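Local coordinates for protein ethylbenzene dehydrogenase beta-subunit (Aromatoleum aromaticum, PDB 2IVF) that carries three SF4 iron/sulfur clusters and one Fe3-S4 cluster in a ferredoxin-type fold, and probably passes electrons between them as one subunit of a multi-subunit dehydrogenase, at residues R66-K71 with P259-Y264; G73-G78 with N156-A161; N152-P157 with Y264-N269; A162-A167 with H187-E192. All blocks are in the same frame, centred on the assembly; numbering follows the deposited sequence.

Contact 1: residues R66-K71 with P259-Y264; sequences RDYERK and PLHAEY
A histidine-carboxylate hydrogen bond between His261 and Glu69 carries this largely buried contact, in which two loop segments meet, one on the way from strand 55-59 to strand 75-76, the other from strand 258-259 to strand 270-273. His261 NE2 donates to Glu69 OE2 over 2.7 Å at 168°, with the oxygen lying in the imidazole plane and offering its anti lone pair. Carboxylate and ring planes stand 75° apart. The other ring nitrogen, ND1, donates to Glu263 OE2 (2.8 Å), so the imidazole bridges two carboxylates, consistent with a protonated ring. The hydroxyl of Tyr264 sits over the centre of the same ring, 3.2 Å above its plane. Each segment holds a short 3-10 turn, 68-70 and 262-264, and in this ferredoxin-type iron/sulfur subunit the two turns join the 55-59/75-76 loop to the 258-259/270-273 connection of the mixed sheet; the side chain of Tyr264 lies about 8 Å from an SF4 cluster. Tyr68 CG stands between its own backbone N and carbonyl carbon (chi1 85°), and the phenol meets His261 and Leu260 tip to tip: Tyr68 OH is 3.4 Å from His261 CD2 and 3.6 Å from Leu260 CD2. Glu69 CG comes within 3.6 Å of Tyr264 OH. Leu301 of helix 295-302 packs on Glu69, Leu260 and His261, while Arg149 forms a cation-pi contact with Tyr68.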
# COMPACT_ATOMS: atom_id res chain seq x y z
N ARG B 66 8.50 5.75 -19.86
CA ARG B 66 8.41 7.19 -19.94
C ARG B 66 8.24 7.70 -21.38
O ARG B 66 9.05 7.41 -22.25
CB ARG B 66 9.65 7.82 -19.35
CG ARG B 66 9.58 9.34 -19.23
CD ARG B 66 10.74 9.90 -18.46
NE ARG B 66 12.05 9.50 -18.93
CZ ARG B 66 13.20 9.98 -18.46
NH1 ARG B 66 13.23 10.93 -17.51
NH2 ARG B 66 14.35 9.55 -18.97
N ASP B 67 7.18 8.47 -21.58
CA ASP B 67 6.87 9.14 -22.80
C ASP B 67 6.77 8.15 -23.93
O ASP B 67 7.12 8.48 -25.03
CB ASP B 67 7.90 10.24 -23.10
CG ASP B 67 7.72 11.46 -22.19
OD1 ASP B 67 6.61 11.65 -21.67
OD2 ASP B 67 8.67 12.23 -22.01
N TYR B 68 6.27 6.94 -23.67
CA TYR B 68 6.13 5.92 -24.75
C TYR B 68 5.32 6.42 -25.95
O TYR B 68 5.51 5.99 -27.12
CB TYR B 68 5.51 4.64 -24.18
CG TYR B 68 3.99 4.59 -24.11
CD1 TYR B 68 3.29 5.03 -23.00
CD2 TYR B 68 3.25 4.08 -25.18
CE1 TYR B 68 1.91 4.97 -22.93
CE2 TYR B 68 1.89 4.01 -25.14
CZ TYR B 68 1.21 4.45 -24.01
OH TYR B 68 -0.15 4.35 -24.02
N GLU B 69 4.39 7.32 -25.66
CA GLU B 69 3.48 7.91 -26.68
C GLU B 69 4.19 8.86 -27.57
O GLU B 69 3.62 9.32 -28.57
CB GLU B 69 2.26 8.60 -25.99
CG GLU B 69 1.42 7.67 -25.22
CD GLU B 69 0.42 8.34 -24.25
OE1 GLU B 69 0.87 9.17 -23.46
OE2 GLU B 69 -0.80 8.02 -24.27
N ARG B 70 5.44 9.19 -27.23
CA ARG B 70 6.28 10.01 -28.10
C ARG B 70 7.36 9.22 -28.83
O ARG B 70 8.16 9.81 -29.52
CB ARG B 70 6.98 11.08 -27.27
CG ARG B 70 6.03 11.93 -26.45
CD ARG B 70 6.56 13.33 -26.28
NE ARG B 70 5.42 14.24 -26.11
CZ ARG B 70 5.23 15.05 -25.06
NH1 ARG B 70 6.12 15.12 -24.06
NH2 ARG B 70 4.14 15.82 -25.03
N LYS B 71 7.39 7.91 -28.67
CA LYS B 71 8.53 7.13 -29.13
C LYS B 71 8.30 6.37 -30.44
O LYS B 71 9.09 5.47 -30.81
CB LYS B 71 9.06 6.27 -28.00
CG LYS B 71 9.72 7.12 -26.88
CD LYS B 71 10.31 6.22 -25.79
CE LYS B 71 11.25 7.00 -24.88
NZ LYS B 71 10.73 8.31 -24.51
N PRO B 259 -10.13 -0.11 -27.13
CA PRO B 259 -8.72 -0.29 -27.29
C PRO B 259 -7.92 0.93 -26.96
O PRO B 259 -8.36 2.08 -27.17
CB PRO B 259 -8.57 -0.60 -28.79
CG PRO B 259 -9.68 0.05 -29.42
CD PRO B 259 -10.83 -0.08 -28.42
N LEU B 260 -6.72 0.70 -26.45
CA LEU B 260 -5.82 1.80 -26.18
C LEU B 260 -5.05 2.18 -27.46
O LEU B 260 -4.36 1.36 -28.09
CB LEU B 260 -4.90 1.47 -24.98
CG LEU B 260 -3.75 2.45 -24.66
CD1 LEU B 260 -4.30 3.76 -24.13
CD2 LEU B 260 -2.74 1.81 -23.65
N HIS B 261 -5.20 3.42 -27.90
CA HIS B 261 -4.44 3.94 -29.02
C HIS B 261 -4.57 3.04 -30.28
O HIS B 261 -3.58 2.69 -30.91
CB HIS B 261 -2.96 4.10 -28.65
CG HIS B 261 -2.66 5.30 -27.78
ND1 HIS B 261 -3.00 6.59 -28.14
CD2 HIS B 261 -1.99 5.40 -26.62
CE1 HIS B 261 -2.56 7.43 -27.22
NE2 HIS B 261 -1.95 6.73 -26.28
N ALA B 262 -5.80 2.71 -30.66
CA ALA B 262 -6.06 1.93 -31.87
C ALA B 262 -5.48 2.63 -33.12
O ALA B 262 -5.25 1.96 -34.15
CB ALA B 262 -7.55 1.72 -32.04
N GLU B 263 -5.30 3.96 -33.04
CA GLU B 263 -4.73 4.71 -34.17
C GLU B 263 -3.28 4.34 -34.45
O GLU B 263 -2.77 4.68 -35.51
CB GLU B 263 -4.86 6.23 -34.03
CG GLU B 263 -3.96 6.88 -33.02
CD GLU B 263 -4.42 6.71 -31.58
OE1 GLU B 263 -5.42 6.00 -31.30
OE2 GLU B 263 -3.79 7.33 -30.71
N TYR B 264 -2.64 3.65 -33.52
CA TYR B 264 -1.31 3.09 -33.77
C TYR B 264 -1.28 1.93 -34.75
O TYR B 264 -0.18 1.49 -35.16
CB TYR B 264 -0.65 2.68 -32.46
CG TYR B 264 -0.38 3.78 -31.45
CD1 TYR B 264 -0.52 5.13 -31.75
CD2 TYR B 264 0.07 3.45 -30.20
CE1 TYR B 264 -0.24 6.10 -30.79
CE2 TYR B 264 0.34 4.40 -29.25
CZ TYR B 264 0.20 5.73 -29.55
OH TYR B 264 0.47 6.66 -28.56
O HOH W 1 0.49 9.12 -29.17

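Contact 2: residues G73-G78 with N156-A161; sequences GGFLRG and NPACLA. With SF4 (iron/sulfur cluster), chain S.
Gly74 and Ala158 bring the two backbones closest, their CA atoms 5.4 Å apart, where the loop leading into short strand 75-76 passes the first turn of helix 158-162. That helix belongs to a bacterial-ferredoxin-type cysteine motif, in which Cys151, Cys154 and Cys159 line one SF4 pocket and Cys163 reaches the next cluster. Pro157 takes the N-cap position. Ala158 CB lies 4.0 Å from Gly74 CA. Phe75 supplies most of the remaining contact. Its ring presents CE2 to Ala158 CB at 3.7 Å and meets Ala161 CB at its edge, CZ to CB 4.2 Å. The carboxamide of Asn156 approaches the same corner of the ring, Asn156 ND2 lying 3.1 Å from Phe75 CE2, with amide and ring planes only 18° apart. This amide nitrogen is already used, as a donor to Gly265 O. An aromatic side chain of another protein chain meets the Phe75 ring with planes about 65° apart, and aromatic side chains of that chain also pack on Ala158 and Ala161. The helix turns Cys159 away from Phe75; with SG between its backbone N and carbonyl carbon (chi1 58°), Cys159 SG binds cluster iron FE2 at 2.2 Å.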
# COMPACT_ATOMS: atom_id res chain seq x y z
N GLY B 73 6.94 4.12 -33.73
CA GLY B 73 6.57 2.73 -33.99
C GLY B 73 5.14 2.64 -34.49
O GLY B 73 4.49 3.65 -34.76
N GLY B 74 4.65 1.42 -34.62
CA GLY B 74 3.29 1.17 -35.07
C GLY B 74 3.07 1.50 -36.52
O GLY B 74 4.03 1.63 -37.28
N PHE B 75 1.80 1.69 -36.90
CA PHE B 75 1.42 1.95 -38.29
C PHE B 75 0.47 3.17 -38.39
O PHE B 75 -0.42 3.32 -37.56
CB PHE B 75 0.71 0.74 -38.90
CG PHE B 75 1.46 -0.56 -38.80
CD1 PHE B 75 2.41 -0.91 -39.75
CD2 PHE B 75 1.14 -1.48 -37.80
CE1 PHE B 75 3.08 -2.12 -39.67
CE2 PHE B 75 1.78 -2.71 -37.73
CZ PHE B 75 2.77 -3.02 -38.66
N LEU B 76 0.64 4.00 -39.43
CA LEU B 76 -0.23 5.17 -39.74
C LEU B 76 -0.74 5.06 -41.17
O LEU B 76 0.05 5.03 -42.10
CB LEU B 76 0.57 6.47 -39.63
CG LEU B 76 -0.19 7.80 -39.83
CD1 LEU B 76 -0.39 8.45 -38.46
CD2 LEU B 76 0.57 8.76 -40.73
N ARG B 77 -2.06 5.00 -41.36
CA ARG B 77 -2.60 4.72 -42.68
C ARG B 77 -2.06 3.37 -43.11
O ARG B 77 -1.87 3.13 -44.30
CB ARG B 77 -2.19 5.79 -43.72
CG ARG B 77 -2.24 7.25 -43.21
CD ARG B 77 -1.66 8.27 -44.22
NE ARG B 77 -1.15 9.45 -43.51
CZ ARG B 77 -0.87 10.62 -44.09
NH1 ARG B 77 -1.07 10.80 -45.39
NH2 ARG B 77 -0.41 11.63 -43.34
N GLY B 78 -1.80 2.50 -42.15
CA GLY B 78 -1.10 1.26 -42.43
C GLY B 78 0.34 1.42 -42.91
O GLY B 78 0.90 0.51 -43.51
N ASN B 156 -2.39 -7.13 -35.48
CA ASN B 156 -1.41 -6.75 -36.49
C ASN B 156 -0.16 -6.22 -35.81
O ASN B 156 0.09 -5.01 -35.83
CB ASN B 156 -1.99 -5.72 -37.42
CG ASN B 156 -0.99 -5.27 -38.47
OD1 ASN B 156 -0.25 -6.10 -38.99
ND2 ASN B 156 -0.93 -3.95 -38.74
N PRO B 157 0.61 -7.12 -35.16
CA PRO B 157 1.71 -6.70 -34.29
C PRO B 157 2.86 -6.07 -35.05
O PRO B 157 3.35 -6.64 -36.04
CB PRO B 157 2.14 -7.98 -33.57
CG PRO B 157 1.51 -9.09 -34.28
CD PRO B 157 0.43 -8.57 -35.20
N ALA B 158 3.25 -4.88 -34.61
CA ALA B 158 4.30 -4.14 -35.29
C ALA B 158 5.65 -4.75 -34.94
O ALA B 158 6.54 -4.77 -35.78
CB ALA B 158 4.24 -2.70 -34.95
N CYS B 159 5.78 -5.25 -33.74
CA CYS B 159 6.98 -5.91 -33.27
C CYS B 159 7.37 -7.06 -34.18
O CYS B 159 8.51 -7.17 -34.62
CB CYS B 159 6.73 -6.40 -31.86
SG CYS B 159 5.32 -7.54 -31.63
N LEU B 160 6.41 -7.92 -34.47
CA LEU B 160 6.63 -9.06 -35.37
C LEU B 160 7.12 -8.66 -36.74
O LEU B 160 8.03 -9.30 -37.31
CB LEU B 160 5.33 -9.83 -35.47
CG LEU B 160 5.28 -11.16 -36.25
CD1 LEU B 160 4.06 -11.95 -35.67
CD2 LEU B 160 5.14 -10.97 -37.72
N ALA B 161 6.50 -7.63 -37.29
CA ALA B 161 6.79 -7.10 -38.62
C ALA B 161 8.20 -6.55 -38.68
O ALA B 161 8.89 -6.72 -39.67
CB ALA B 161 5.80 -5.97 -38.97
FE1 SF4 S . 3.70 -4.19 -28.95
FE2 SF4 S . 3.91 -6.42 -30.34
FE3 SF4 S . 1.44 -5.28 -29.94
FE4 SF4 S . 2.74 -6.45 -27.83
S1 SF4 S . 1.96 -7.49 -29.74
S2 SF4 S . 1.72 -4.38 -27.87
S3 SF4 S . 4.90 -6.02 -28.35
S4 SF4 S . 3.18 -4.41 -31.19

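Contact 3: residues N152-P157 with Y264-N269; sequences NHCTNP and YGTGPN. With SF4 (iron/sulfur cluster), chain S.
Cys154 to Asn156 run antiparallel to Thr266 to Pro268, CA atoms 4.3 Å apart at Cys154 and Pro268, though neither segment is regular strand. Thr155 N donates to Gly267 O (2.9 Å, 171°) from above the carbonyl plane, and Asn156 N to Thr266 O (2.7 Å), while the side-chain bond from Asn156 ND2 spans 3.1 Å, with its acceptor Gly265 O near the plane of the amide. Asn269 N in turn donates to Asn152 O. Gly267, which offers its O to Thr155, has positive phi. Cys154 SG binds iron FE3 of the SF4 cluster at 2.3 Å, and Thr266 OG1, placed between its own N and carbonyl carbon (chi1 70°), comes to 3.2 Å from that sulfur. The Asn152 side chain and Pro268 lie side by side pointing the same way, CB to CB 3.5 Å. The segment 264-269 backs the cysteine loop of a ferredoxin-type cluster site. His153 ND1 is hydrogen-bonded to Val177 N. The cysteine loop links strand 141-149 to helix 158-162, and its partner leads from strand 258-259 into strand 270-273 of the mixed sheet.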
# COMPACT_ATOMS: atom_id res chain seq x y z
N ASN B 152 -0.42 -5.95 -25.72
CA ASN B 152 -1.77 -6.05 -26.23
C ASN B 152 -2.02 -7.29 -27.09
O ASN B 152 -3.12 -7.48 -27.55
CB ASN B 152 -2.11 -4.74 -27.00
CG ASN B 152 -2.02 -3.54 -26.12
OD1 ASN B 152 -2.82 -3.40 -25.17
ND2 ASN B 152 -1.00 -2.72 -26.33
N HIS B 153 -0.99 -8.10 -27.35
CA HIS B 153 -1.12 -9.27 -28.21
C HIS B 153 -1.90 -8.98 -29.44
O HIS B 153 -2.87 -9.67 -29.81
CB HIS B 153 -1.61 -10.47 -27.42
CG HIS B 153 -0.70 -10.80 -26.30
ND1 HIS B 153 0.46 -11.52 -26.49
CD2 HIS B 153 -0.70 -10.41 -25.01
CE1 HIS B 153 1.11 -11.60 -25.35
NE2 HIS B 153 0.42 -10.95 -24.43
N CYS B 154 -1.41 -7.93 -30.10
CA CYS B 154 -2.04 -7.33 -31.24
C CYS B 154 -2.37 -8.31 -32.35
O CYS B 154 -1.70 -9.33 -32.57
CB CYS B 154 -1.13 -6.22 -31.76
SG CYS B 154 -0.75 -5.00 -30.50
N THR B 155 -3.42 -7.95 -33.08
CA THR B 155 -3.81 -8.70 -34.29
C THR B 155 -2.88 -8.38 -35.44
O THR B 155 -2.60 -9.23 -36.29
CB THR B 155 -5.24 -8.29 -34.69
OG1 THR B 155 -6.12 -8.61 -33.61
CG2 THR B 155 -5.69 -8.99 -35.95
N ASN B 156 -2.39 -7.13 -35.48
CA ASN B 156 -1.41 -6.75 -36.49
C ASN B 156 -0.16 -6.22 -35.81
O ASN B 156 0.09 -5.01 -35.83
CB ASN B 156 -1.99 -5.72 -37.42
CG ASN B 156 -0.99 -5.27 -38.47
OD1 ASN B 156 -0.25 -6.10 -38.99
ND2 ASN B 156 -0.93 -3.95 -38.74
N PRO B 157 0.61 -7.12 -35.16
CA PRO B 157 1.71 -6.70 -34.29
C PRO B 157 2.86 -6.07 -35.05
O PRO B 157 3.35 -6.64 -36.04
CB PRO B 157 2.14 -7.98 -33.57
CG PRO B 157 1.51 -9.09 -34.28
CD PRO B 157 0.43 -8.57 -35.20
N TYR B 264 -2.64 3.65 -33.52
CA TYR B 264 -1.31 3.09 -33.77
C TYR B 264 -1.28 1.93 -34.75
O TYR B 264 -0.18 1.49 -35.16
CB TYR B 264 -0.65 2.68 -32.46
CG TYR B 264 -0.38 3.78 -31.45
CD1 TYR B 264 -0.52 5.13 -31.75
CD2 TYR B 264 0.07 3.45 -30.20
CE1 TYR B 264 -0.24 6.10 -30.79
CE2 TYR B 264 0.34 4.40 -29.25
CZ TYR B 264 0.20 5.73 -29.55
OH TYR B 264 0.47 6.66 -28.56
N GLY B 265 -2.45 1.45 -35.17
CA GLY B 265 -2.56 0.55 -36.33
C GLY B 265 -2.32 -0.92 -36.09
O GLY B 265 -2.30 -1.71 -37.05
N THR B 266 -2.19 -1.32 -34.83
CA THR B 266 -1.81 -2.69 -34.52
C THR B 266 -2.97 -3.61 -34.14
O THR B 266 -2.77 -4.81 -34.06
CB THR B 266 -0.79 -2.73 -33.37
OG1 THR B 266 -1.39 -2.36 -32.13
CG2 THR B 266 0.40 -1.80 -33.67
N GLY B 267 -4.17 -3.07 -33.93
CA GLY B 267 -5.29 -3.92 -33.52
C GLY B 267 -5.04 -4.55 -32.16
O GLY B 267 -5.01 -5.78 -32.01
N PRO B 268 -4.89 -3.73 -31.13
CA PRO B 268 -4.60 -4.24 -29.82
C PRO B 268 -5.74 -5.04 -29.23
O PRO B 268 -6.90 -4.78 -29.56
CB PRO B 268 -4.43 -2.98 -28.99
CG PRO B 268 -5.26 -2.01 -29.72
CD PRO B 268 -5.05 -2.28 -31.11
N ASN B 269 -5.41 -5.99 -28.35
CA ASN B 269 -6.40 -6.87 -27.78
C ASN B 269 -6.44 -6.84 -26.27
O ASN B 269 -6.76 -7.80 -25.60
CB ASN B 269 -6.20 -8.28 -28.33
CG ASN B 269 -6.47 -8.34 -29.78
OD1 ASN B 269 -5.58 -8.69 -30.61
ND2 ASN B 269 -7.68 -8.01 -30.16
FE1 SF4 S . 3.70 -4.19 -28.95
FE2 SF4 S . 3.91 -6.42 -30.34
FE3 SF4 S . 1.44 -5.28 -29.94
FE4 SF4 S . 2.74 -6.45 -27.83
S1 SF4 S . 1.96 -7.49 -29.74
S2 SF4 S . 1.72 -4.38 -27.87
S3 SF4 S . 4.90 -6.02 -28.35
S4 SF4 S . 3.18 -4.41 -31.19

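Contact 4: residues A162-A167 with H187-E192; sequences ACPTGA and HRHCVE. With F3S (Fe3-s4 cluster), chain R; HEM (protoporphyrin IX containing Fe), chain X.
The imidazole of His187 is approached obliquely by Thr165 CG2, 3.3 Å from His187 CD2, and by Pro164 CG, while at its edge NE2 donates to the heme carboxylate oxygen O2D (2.7 Å, 171°). The second imidazole, His189, has His187 O over the centre of one face, 4.1 Å above the plane. The Pro164 and His189 side chains cross at about a right angle, and Pro164 CD comes obliquely onto the ring, 3.5 Å from His189 CD2; His189 NE2 is hydrogen-bonded to a polar side chain of another protein chain. Ala162 CB lies 3.9 Å from Cys190 CA. The Fe3-S4 cluster is held from both segments: Cys163 SG binds FE3 at 2.3 Å and Cys190 SG binds FE4 at 2.2 Å. In bacterial-ferredoxin manner, the Cys-Pro end of one cysteine motif, Cys163-Pro164, thus serves the cluster of the next motif, whose pocket also includes Cys184. With His187 N 3.6 Å from cluster S2 and its NE2 on the heme, His187 lies between the two cofactors. Segment 162-167 leaves helix 158-162 and leads into strand 168-170; segment 187-192 opens helix 189-193, whose Cys190 and Val191 rest on Ile199 of strand 199-202.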
# COMPACT_ATOMS: atom_id res chain seq x y z
N ALA B 162 8.62 -5.96 -37.58
CA ALA B 162 9.91 -5.31 -37.45
C ALA B 162 11.12 -6.25 -37.34
O ALA B 162 12.18 -5.91 -37.82
CB ALA B 162 9.89 -4.38 -36.22
N CYS B 163 10.97 -7.39 -36.68
CA CYS B 163 12.12 -8.29 -36.48
C CYS B 163 12.59 -8.93 -37.77
O CYS B 163 11.86 -9.69 -38.44
CB CYS B 163 11.83 -9.34 -35.39
SG CYS B 163 13.22 -10.42 -35.19
N PRO B 164 13.83 -8.61 -38.17
CA PRO B 164 14.37 -9.15 -39.41
C PRO B 164 14.81 -10.62 -39.31
O PRO B 164 14.96 -11.27 -40.33
CB PRO B 164 15.58 -8.28 -39.67
CG PRO B 164 16.05 -7.93 -38.31
CD PRO B 164 14.82 -7.77 -37.47
N THR B 165 15.02 -11.10 -38.10
CA THR B 165 15.41 -12.47 -37.85
C THR B 165 14.18 -13.37 -37.75
O THR B 165 14.33 -14.56 -37.72
CB THR B 165 16.27 -12.58 -36.55
OG1 THR B 165 15.46 -12.34 -35.39
CG2 THR B 165 17.35 -11.54 -36.55
N GLY B 166 12.97 -12.78 -37.70
CA GLY B 166 11.72 -13.53 -37.52
C GLY B 166 11.61 -14.27 -36.19
O GLY B 166 11.00 -15.33 -36.13
N ALA B 167 12.20 -13.70 -35.14
CA ALA B 167 12.16 -14.30 -33.82
C ALA B 167 10.80 -14.12 -33.16
O ALA B 167 10.50 -14.81 -32.19
CB ALA B 167 13.23 -13.72 -32.90
N HIS B 187 18.39 -7.38 -31.66
CA HIS B 187 18.45 -6.26 -32.60
C HIS B 187 17.61 -5.06 -32.15
O HIS B 187 17.89 -3.91 -32.48
CB HIS B 187 18.00 -6.69 -34.00
CG HIS B 187 18.87 -7.70 -34.66
ND1 HIS B 187 20.24 -7.77 -34.48
CD2 HIS B 187 18.57 -8.63 -35.61
CE1 HIS B 187 20.73 -8.72 -35.25
NE2 HIS B 187 19.74 -9.25 -35.96
N ARG B 188 16.53 -5.32 -31.42
CA ARG B 188 15.66 -4.25 -30.86
C ARG B 188 14.91 -3.36 -31.87
O ARG B 188 14.33 -2.33 -31.51
CB ARG B 188 16.45 -3.42 -29.85
CG ARG B 188 16.67 -4.17 -28.56
CD ARG B 188 17.78 -3.43 -27.78
NE ARG B 188 19.09 -3.84 -28.21
CZ ARG B 188 20.22 -3.28 -27.81
NH1 ARG B 188 20.23 -2.25 -26.97
NH2 ARG B 188 21.36 -3.77 -28.24
N HIS B 189 14.80 -3.82 -33.11
CA HIS B 189 13.89 -3.16 -34.07
C HIS B 189 12.46 -3.28 -33.59
O HIS B 189 11.68 -2.32 -33.71
CB HIS B 189 14.03 -3.80 -35.46
CG HIS B 189 15.42 -3.79 -35.97
ND1 HIS B 189 16.10 -2.62 -36.20
CD2 HIS B 189 16.26 -4.79 -36.30
CE1 HIS B 189 17.32 -2.91 -36.63
NE2 HIS B 189 17.43 -4.22 -36.71
N CYS B 190 12.14 -4.43 -33.00
CA CYS B 190 10.81 -4.72 -32.44
C CYS B 190 10.46 -3.74 -31.37
O CYS B 190 9.33 -3.31 -31.27
CB CYS B 190 10.76 -6.13 -31.85
SG CYS B 190 12.04 -6.42 -30.55
N VAL B 191 11.44 -3.40 -30.55
CA VAL B 191 11.20 -2.43 -29.49
C VAL B 191 10.82 -1.04 -30.03
O VAL B 191 9.87 -0.40 -29.55
CB VAL B 191 12.43 -2.30 -28.56
CG1 VAL B 191 12.14 -1.33 -27.44
CG2 VAL B 191 12.83 -3.67 -27.99
N GLU B 192 11.56 -0.59 -31.04
CA GLU B 192 11.26 0.68 -31.69
C GLU B 192 9.90 0.65 -32.41
O GLU B 192 9.16 1.64 -32.45
CB GLU B 192 12.38 1.00 -32.71
CG GLU B 192 13.79 1.15 -32.14
CD GLU B 192 14.88 1.11 -33.21
OE1 GLU B 192 14.59 0.84 -34.38
OE2 GLU B 192 16.04 1.33 -32.86
FE1 F3S R . 15.10 -9.92 -30.95
FE3 F3S R . 14.15 -9.40 -33.38
FE4 F3S R . 13.58 -7.77 -31.47
S1 F3S R . 16.19 -10.15 -32.84
S2 F3S R . 15.28 -7.91 -30.01
S3 F3S R . 13.03 -9.91 -31.59
S4 F3S R . 14.09 -7.18 -33.55
CHA HEM X . 22.81 -9.55 -40.49
CHB HEM X . 27.25 -9.60 -42.39
CHC HEM X . 25.77 -7.23 -46.35
CHD HEM X . 21.36 -7.04 -44.35
C1A HEM X . 24.14 -9.77 -40.69
C2A HEM X . 24.99 -10.50 -39.80
C3A HEM X . 26.23 -10.52 -40.33
C4A HEM X . 26.17 -9.80 -41.57
CMA HEM X . 27.49 -11.18 -39.75
CAA HEM X . 24.51 -11.14 -38.48
CBA HEM X . 24.39 -10.08 -37.40
CGA HEM X . 23.94 -10.77 -36.15
O1A HEM X . 23.73 -12.02 -36.15
O2A HEM X . 23.78 -10.07 -35.14
C1B HEM X . 27.26 -8.93 -43.59
C2B HEM X . 28.43 -8.66 -44.39
C3B HEM X . 28.03 -8.01 -45.49
C4B HEM X . 26.59 -7.85 -45.42
CMB HEM X . 29.87 -9.06 -43.99
CAB HEM X . 28.91 -7.49 -46.63
CBB HEM X . 28.50 -7.49 -47.89
C1C HEM X . 24.45 -6.92 -46.12
C2C HEM X . 23.65 -6.00 -46.90
C3C HEM X . 22.43 -5.96 -46.31
C4C HEM X . 22.46 -6.82 -45.16
CMC HEM X . 24.13 -5.26 -48.18
CAC HEM X . 21.17 -5.18 -46.72
CBC HEM X . 20.87 -4.97 -48.00
C1D HEM X . 21.34 -7.72 -43.18
C2D HEM X . 20.13 -7.90 -42.41
C3D HEM X . 20.59 -8.69 -41.19
C4D HEM X . 22.01 -8.88 -41.36
CMD HEM X . 18.71 -7.40 -42.78
CAD HEM X . 19.79 -9.21 -39.99
CBD HEM X . 19.44 -10.67 -40.24
CGD HEM X . 19.43 -11.47 -38.98
O1D HEM X . 18.81 -12.56 -38.99
O2D HEM X . 20.06 -11.03 -37.99
NA HEM X . 24.88 -9.35 -41.77
NB HEM X . 26.16 -8.44 -44.25
NC HEM X . 23.71 -7.41 -45.06
ND HEM X . 22.43 -8.30 -42.54
FE HEM X . 24.29 -8.41 -43.42

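From the N terminus, residues 66-71 come first and pair with 259-264, so contact 1 closes the longest loop. Inside it, 73-78 meets 156-161 in contact 2. Contact 3 begins on the same cysteine loop, sharing Asn156 and Pro157 with contact 2, and ends at 264-269; it therefore crosses contact 1, with Tyr264 common to both. Contact 4 closes a short loop of about 20 residues containing strands 168-170 and 177-179, after contact 2 and nested within the loops of contacts 1 and 3. A probable hydrogen bond from Phe75 N to Tyr264 O joins contacts 1, 2 and 3. Together they tie the 66-78 region and the loop between strands 258-259 and 270-273 to the cysteine loops at 152-163 and 187-192.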